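PDB 3KFV: tight junction protein ZO-3 from Homo sapiens, which links tight-junction membrane proteins such as claudins and occludin to the actin cytoskeleton as a scaffolding protein of the MAGUK family. Local coordinates for residues 9-14 with 21-26; 146-151 with 198-203. All coordinates share one frame; numbering follows the deposited sequence.

Interaction 1 (9-14 with 21-26)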
loop_
_atom_site.group_PDB
_atom_site.type_symbol
_atom_site.label_atom_id
_atom_site.label_comp_id
_atom_site.label_asym_id
_atom_site.label_seq_id
_atom_site.Cartn_x
_atom_site.Cartn_y
_atom_site.Cartn_z
ATOM N N THR A 9 14.992 -3.124 -3.349
ATOM C CA THR A 9 15.418 -3.456 -4.703
ATOM C C THR A 9 14.701 -2.600 -5.753
ATOM O O THR A 9 13.486 -2.426 -5.696
ATOM C CB THR A 9 15.186 -4.956 -4.995
ATOM O OG1 THR A 9 13.790 -5.252 -4.909
ATOM C CG2 THR A 9 15.925 -5.823 -3.987
ATOM N N HIS A 10 15.455 -2.071 -6.711
ATOM C CA HIS A 10 14.888 -1.194 -7.733
ATOM C C HIS A 10 15.075 -1.724 -9.155
ATOM O O HIS A 10 15.163 -0.962 -10.122
ATOM C CB HIS A 10 15.448 0.221 -7.588
ATOM C CG HIS A 10 15.028 0.893 -6.321
ATOM N ND1 HIS A 10 13.813 1.533 -6.186
ATOM C CD2 HIS A 10 15.644 0.998 -5.120
ATOM C CE1 HIS A 10 13.707 2.015 -4.961
ATOM N NE2 HIS A 10 14.805 1.706 -4.295
ATOM N N PHE A 11 15.134 -3.043 -9.271
ATOM C CA PHE A 11 15.091 -3.691 -10.567
ATOM C C PHE A 11 14.477 -5.077 -10.395
ATOM O O PHE A 11 14.352 -5.571 -9.272
ATOM C CB PHE A 11 16.488 -3.762 -11.195
ATOM C CG PHE A 11 17.493 -4.515 -10.371
ATOM C CD1 PHE A 11 17.808 -5.836 -10.670
ATOM C CD2 PHE A 11 18.128 -3.906 -9.301
ATOM C CE1 PHE A 11 18.730 -6.538 -9.910
ATOM C CE2 PHE A 11 19.053 -4.599 -8.540
ATOM C CZ PHE A 11 19.355 -5.918 -8.845
ATOM N N GLU A 12 14.082 -5.694 -11.503
ATOM C CA GLU A 12 13.440 -7.000 -11.452
ATOM C C GLU A 12 14.459 -8.137 -11.562
ATOM O O GLU A 12 15.461 -8.026 -12.271
ATOM C CB GLU A 12 12.372 -7.115 -12.547
ATOM C CG GLU A 12 10.947 -6.764 -12.094
ATOM C CD GLU A 12 10.784 -5.306 -11.660
ATOM O OE1 GLU A 12 11.433 -4.417 -12.256
ATOM O OE2 GLU A 12 9.995 -5.042 -10.726
ATOM N N LEU A 13 14.202 -9.223 -10.840
ATOM C CA LEU A 13 15.046 -10.410 -10.909
ATOM C C LEU A 13 14.198 -11.665 -10.728
ATOM O O LEU A 13 13.339 -11.725 -9.843
ATOM C CB LEU A 13 16.137 -10.363 -9.842
ATOM C CG LEU A 13 17.151 -11.507 -9.894
ATOM C CD1 LEU A 13 18.037 -11.363 -11.119
ATOM C CD2 LEU A 13 17.989 -11.560 -8.625
ATOM N N GLU A 14 14.440 -12.662 -11.576
ATOM C CA GLU A 14 13.712 -13.924 -11.511
ATOM C C GLU A 14 14.310 -14.834 -10.447
ATOM O O GLU A 14 15.517 -14.783 -10.187
ATOM C CB GLU A 14 13.722 -14.636 -12.871
ATOM C CG GLU A 14 12.809 -14.020 -13.939
ATOM C CD GLU A 14 11.332 -13.997 -13.538
ATOM O OE1 GLU A 14 10.553 -13.268 -14.189
ATOM O OE2 GLU A 14 10.947 -14.703 -12.576
ATOM N N LEU A 21 16.922 -15.783 -4.621
ATOM C CA LEU A 21 15.605 -15.183 -4.445
ATOM C C LEU A 21 15.263 -14.224 -5.582
ATOM O O LEU A 21 16.129 -13.524 -6.109
ATOM C CB LEU A 21 15.521 -14.458 -3.101
ATOM C CG LEU A 21 15.659 -15.347 -1.863
ATOM C CD1 LEU A 21 15.629 -14.523 -0.574
ATOM C CD2 LEU A 21 14.575 -16.414 -1.851
ATOM N N GLY A 22 13.992 -14.208 -5.965
ATOM C CA GLY A 22 13.522 -13.281 -6.974
ATOM C C GLY A 22 12.951 -12.038 -6.321
ATOM O O GLY A 22 12.456 -12.090 -5.194
ATOM N N PHE A 23 13.023 -10.910 -7.014
ATOM C CA PHE A 23 12.440 -9.695 -6.463
ATOM C C PHE A 23 11.929 -8.712 -7.504
ATOM O O PHE A 23 12.189 -8.845 -8.707
ATOM C CB PHE A 23 13.401 -9.003 -5.491
ATOM C CG PHE A 23 14.750 -8.688 -6.069
ATOM C CD1 PHE A 23 15.887 -9.308 -5.579
ATOM C CD2 PHE A 23 14.889 -7.754 -7.077
ATOM C CE1 PHE A 23 17.138 -9.009 -6.095
ATOM C CE2 PHE A 23 16.134 -7.454 -7.596
ATOM C CZ PHE A 23 17.259 -8.085 -7.104
ATOM N N THR A 24 11.204 -7.717 -7.010
ATOM C CA THR A 24 10.551 -6.723 -7.843
ATOM C C THR A 24 10.831 -5.346 -7.266
ATOM O O THR A 24 11.034 -5.208 -6.063
ATOM C CB THR A 24 9.023 -6.979 -7.868
ATOM O OG1 THR A 24 8.747 -8.105 -8.710
ATOM C CG2 THR A 24 8.247 -5.761 -8.377
ATOM N N ARG A 25 10.858 -4.327 -8.115
ATOM C CA ARG A 25 10.922 -2.955 -7.620
ATOM C C ARG A 25 10.083 -2.778 -6.351
ATOM O O ARG A 25 8.859 -2.934 -6.378
ATOM C CB ARG A 25 10.442 -1.975 -8.688
ATOM C CG ARG A 25 11.440 -1.728 -9.781
ATOM C CD ARG A 25 10.852 -0.856 -10.867
ATOM N NE ARG A 25 11.899 -0.213 -11.653
ATOM C CZ ARG A 25 12.643 -0.832 -12.565
ATOM N NH1 ARG A 25 12.464 -2.122 -12.808
ATOM N NH2 ARG A 25 13.571 -0.161 -13.234
ATOM N N GLY A 26 10.747 -2.462 -5.242
ATOM C CA GLY A 26 10.055 -2.149 -4.007
ATOM C C GLY A 26 10.194 -3.194 -2.917
ATOM O O GLY A 26 9.951 -2.905 -1.747
#

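Interaction 2 (146-151 with 198-203)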
loop_
_atom_site.group_PDB
_atom_site.type_symbol
_atom_site.label_atom_id
_atom_site.label_comp_id
_atom_site.label_asym_id
_atom_site.label_seq_id
_atom_site.Cartn_x
_atom_site.Cartn_y
_atom_site.Cartn_z
ATOM N N ARG A 146 0.161 9.638 7.186
ATOM C CA ARG A 146 0.151 8.725 6.051
ATOM C C ARG A 146 -1.179 8.758 5.307
ATOM O O ARG A 146 -2.239 8.805 5.927
ATOM C CB ARG A 146 0.444 7.299 6.531
ATOM C CG ARG A 146 1.748 7.149 7.303
ATOM C CD ARG A 146 1.856 5.775 7.969
ATOM N NE ARG A 146 1.717 4.681 7.013
ATOM C CZ ARG A 146 1.643 3.394 7.343
ATOM N NH1 ARG A 146 1.698 3.021 8.608
ATOM N NH2 ARG A 146 1.511 2.473 6.402
ATOM N N PRO A 147 -1.129 8.734 3.965
ATOM C CA PRO A 147 -2.390 8.673 3.216
ATOM C C PRO A 147 -3.166 7.428 3.615
ATOM O O PRO A 147 -2.564 6.432 4.009
ATOM C CB PRO A 147 -1.928 8.581 1.758
ATOM C CG PRO A 147 -0.561 9.181 1.756
ATOM C CD PRO A 147 0.044 8.808 3.078
ATOM N N VAL A 148 -4.488 7.481 3.531
ATOM C CA VAL A 148 -5.301 6.338 3.914
ATOM C C VAL A 148 -6.156 5.899 2.739
ATOM O O VAL A 148 -6.949 6.678 2.211
ATOM C CB VAL A 148 -6.211 6.656 5.137
ATOM C CG1 VAL A 148 -7.073 5.450 5.489
ATOM C CG2 VAL A 148 -5.380 7.086 6.339
ATOM N N VAL A 149 -5.987 4.654 2.323
ATOM C CA VAL A 149 -6.759 4.118 1.210
ATOM C C VAL A 149 -7.895 3.231 1.717
ATOM O O VAL A 149 -7.655 2.231 2.394
ATOM C CB VAL A 149 -5.861 3.314 0.242
ATOM C CG1 VAL A 149 -6.707 2.604 -0.793
ATOM C CG2 VAL A 149 -4.850 4.229 -0.431
ATOM N N ILE A 150 -9.133 3.603 1.409
ATOM C CA ILE A 150 -10.272 2.796 1.820
ATOM C C ILE A 150 -10.776 1.997 0.632
ATOM O O ILE A 150 -11.234 2.568 -0.359
ATOM C CB ILE A 150 -11.425 3.656 2.373
ATOM C CG1 ILE A 150 -10.906 4.682 3.395
ATOM C CG2 ILE A 150 -12.524 2.767 2.971
ATOM C CD1 ILE A 150 -10.689 4.133 4.773
ATOM N N LEU A 151 -10.673 0.673 0.734
ATOM C CA LEU A 151 -11.134 -0.233 -0.311
ATOM C C LEU A 151 -12.326 -1.014 0.203
ATOM O O LEU A 151 -12.448 -1.245 1.404
ATOM C CB LEU A 151 -10.027 -1.203 -0.707
ATOM C CG LEU A 151 -8.719 -0.576 -1.173
ATOM C CD1 LEU A 151 -7.696 -1.660 -1.465
ATOM C CD2 LEU A 151 -8.952 0.295 -2.398
ATOM N N ASP A 198 -0.901 18.727 7.412
ATOM C CA ASP A 198 -0.907 17.814 8.548
ATOM C C ASP A 198 -2.212 17.029 8.672
ATOM O O ASP A 198 -2.724 16.840 9.771
ATOM C CB ASP A 198 -0.639 18.570 9.847
ATOM C CG ASP A 198 0.050 17.708 10.884
ATOM O OD1 ASP A 198 1.037 17.027 10.511
ATOM O OD2 ASP A 198 -0.390 17.713 12.060
ATOM N N LYS A 199 -2.742 16.564 7.546
ATOM C CA LYS A 199 -3.949 15.747 7.557
ATOM C C LYS A 199 -3.738 14.441 6.794
ATOM O O LYS A 199 -2.878 14.360 5.924
ATOM C CB LYS A 199 -5.113 16.504 6.925
ATOM C CG LYS A 199 -5.477 17.795 7.606
ATOM C CD LYS A 199 -6.682 18.416 6.916
ATOM C CE LYS A 199 -6.901 19.864 7.329
ATOM N NZ LYS A 199 -7.922 20.494 6.432
ATOM N N HIS A 200 -4.527 13.424 7.126
ATOM C CA HIS A 200 -4.553 12.196 6.346
ATOM C C HIS A 200 -5.297 12.455 5.048
ATOM O O HIS A 200 -6.447 12.897 5.068
ATOM C CB HIS A 200 -5.287 11.082 7.090
ATOM C CG HIS A 200 -4.635 10.663 8.366
ATOM N ND1 HIS A 200 -3.412 10.028 8.406
ATOM C CD2 HIS A 200 -5.051 10.756 9.650
ATOM C CE1 HIS A 200 -3.096 9.760 9.660
ATOM N NE2 HIS A 200 -4.073 10.195 10.436
ATOM N N ALA A 201 -4.651 12.168 3.922
ATOM C CA ALA A 201 -5.327 12.223 2.636
ATOM C C ALA A 201 -6.093 10.925 2.436
ATOM O O ALA A 201 -5.510 9.839 2.464
ATOM C CB ALA A 201 -4.327 12.433 1.518
ATOM N N LEU A 202 -7.406 11.034 2.257
ATOM C CA LEU A 202 -8.252 9.864 2.061
ATOM C C LEU A 202 -8.340 9.548 0.578
ATOM O O LEU A 202 -8.660 10.425 -0.227
ATOM C CB LEU A 202 -9.646 10.110 2.639
ATOM C CG LEU A 202 -9.742 10.252 4.160
ATOM C CD1 LEU A 202 -11.024 10.949 4.565
ATOM C CD2 LEU A 202 -9.636 8.895 4.829
ATOM N N LEU A 203 -8.056 8.297 0.222
ATOM C CA LEU A 203 -7.983 7.881 -1.180
ATOM C C LEU A 203 -8.927 6.735 -1.530
ATOM O O LEU A 203 -9.030 5.744 -0.800
ATOM C CB LEU A 203 -6.565 7.450 -1.529
ATOM C CG LEU A 203 -5.463 8.497 -1.480
ATOM C CD1 LEU A 203 -4.122 7.817 -1.340
ATOM C CD2 LEU A 203 -5.516 9.332 -2.741
#

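Interaction 1 (9-14 with 21-26)
The Phe23 ring is held between two aliphatic groups: Thr9 CG2 stands over the centre of one face, 3.6 Å from the ring centroid, while Leu13 CB covers the opposite face nearer the rim. In the plane of that ring, at its edge, lies the carbonyl O of Phe11. The far end of Phe23 turns edge-on to the face of the Phe11 ring, a T-shaped stack with planes at 84° and centroids 5.0 Å apart; the Phe11 side chain also packs on helix 69-82. Placing CG between its own backbone N and carbonyl carbon (chi1 55°) brings the Phe23 ring in between Thr9 and Leu13. The segments run from the end of strand 5-9 through the loop that leads to strand 28-33, the RT loop of SH3 folds, whose arms run antiparallel here: Leu13 and Phe23 form a hydrogen-bonded pair, and Gly26 N donates to Thr9 O at 2.8 Å. Beside this pair, Glu12 uses both carboxylate oxygens. OE2 accepts the Arg25 backbone N at 2.8 Å from above the carboxylate plane, and OE1 makes a salt bridge to Arg25 NH1, the carboxylate and guanidinium planes only 8° apart. His10 O sits over one guanidinium face, and Glu79 gives NH1 a second carboxylate partner.

Interaction 2 (146-151 with 198-203)
Val148 N donates to Ala201 O at 2.8 Å in a nearly straight bond, 172° at the hydrogen, and Val148 returns the exchange through its own O, which accepts Leu203 N at 2.8 Å. Leu203 O in turn takes Ile150 N at 3.1 Å, so the backbone of 200-203 is stitched to 148-151 with the two strands running parallel, their directions 25° apart. Ahead of these bonds a side chain joins in. His200 ND1 reaches back to Arg146 O at 3.0 Å, with the oxygen close to the imidazole plane. CG anti to the carbonyl carbon (chi1 -64°) carries the ring to that oxygen, and Val148 CG2 leans obliquely on its CB and ND1. An alanine in place of His200 would probably leave Arg146 O without this side-chain donor and open a gap beside Val148 CG2 and Phe170, whose ring meets the imidazole. The two strands are neighbours in the five-stranded parallel sheet of the guanylate kinase-like domain, where 221-227 flanks 148-151 on its other edge and 170-172 lies beyond 200-203. Val148 and Leu202 face one side, with Val148 CB 4.1 Å from Leu202 CD2, and Leu202 continues onto helix 155-165. Val149 and Leu203 face the other side: Leu203 CD1 touches Val149 CG2 at 3.8 Å and Pro147 CB at 3.9 Å, and both Leu203 and Pro147 pack on Val191 of helix 188-196. Arg146 points away from 198-203 at its base, and its NH2 bonds to the carbonyl O of Tyr219.

Overall arrangement
Interaction 1 lies in the SH3 domain and interaction 2 in the guanylate kinase-like domain, on opposite sides of the chain's centre, with contact centres about 27 Å apart and nearest atoms about 13 Å apart. The first joins two arms of one loop, seven residues apart in sequence; the second joins segments with 46 residues between them, helices 155-165 and 188-196 among these. Their chemistry follows their place. The 9-14/21-26 contact is partly buried, mixing aromatic packing with a salt bridge between partly exposed side chains, whereas every touching residue of 146-151/198-203 is buried, and parallel backbone bonding with aliphatic packing dominates, a histidine supplying the sole side-chain hydrogen bond between the segments.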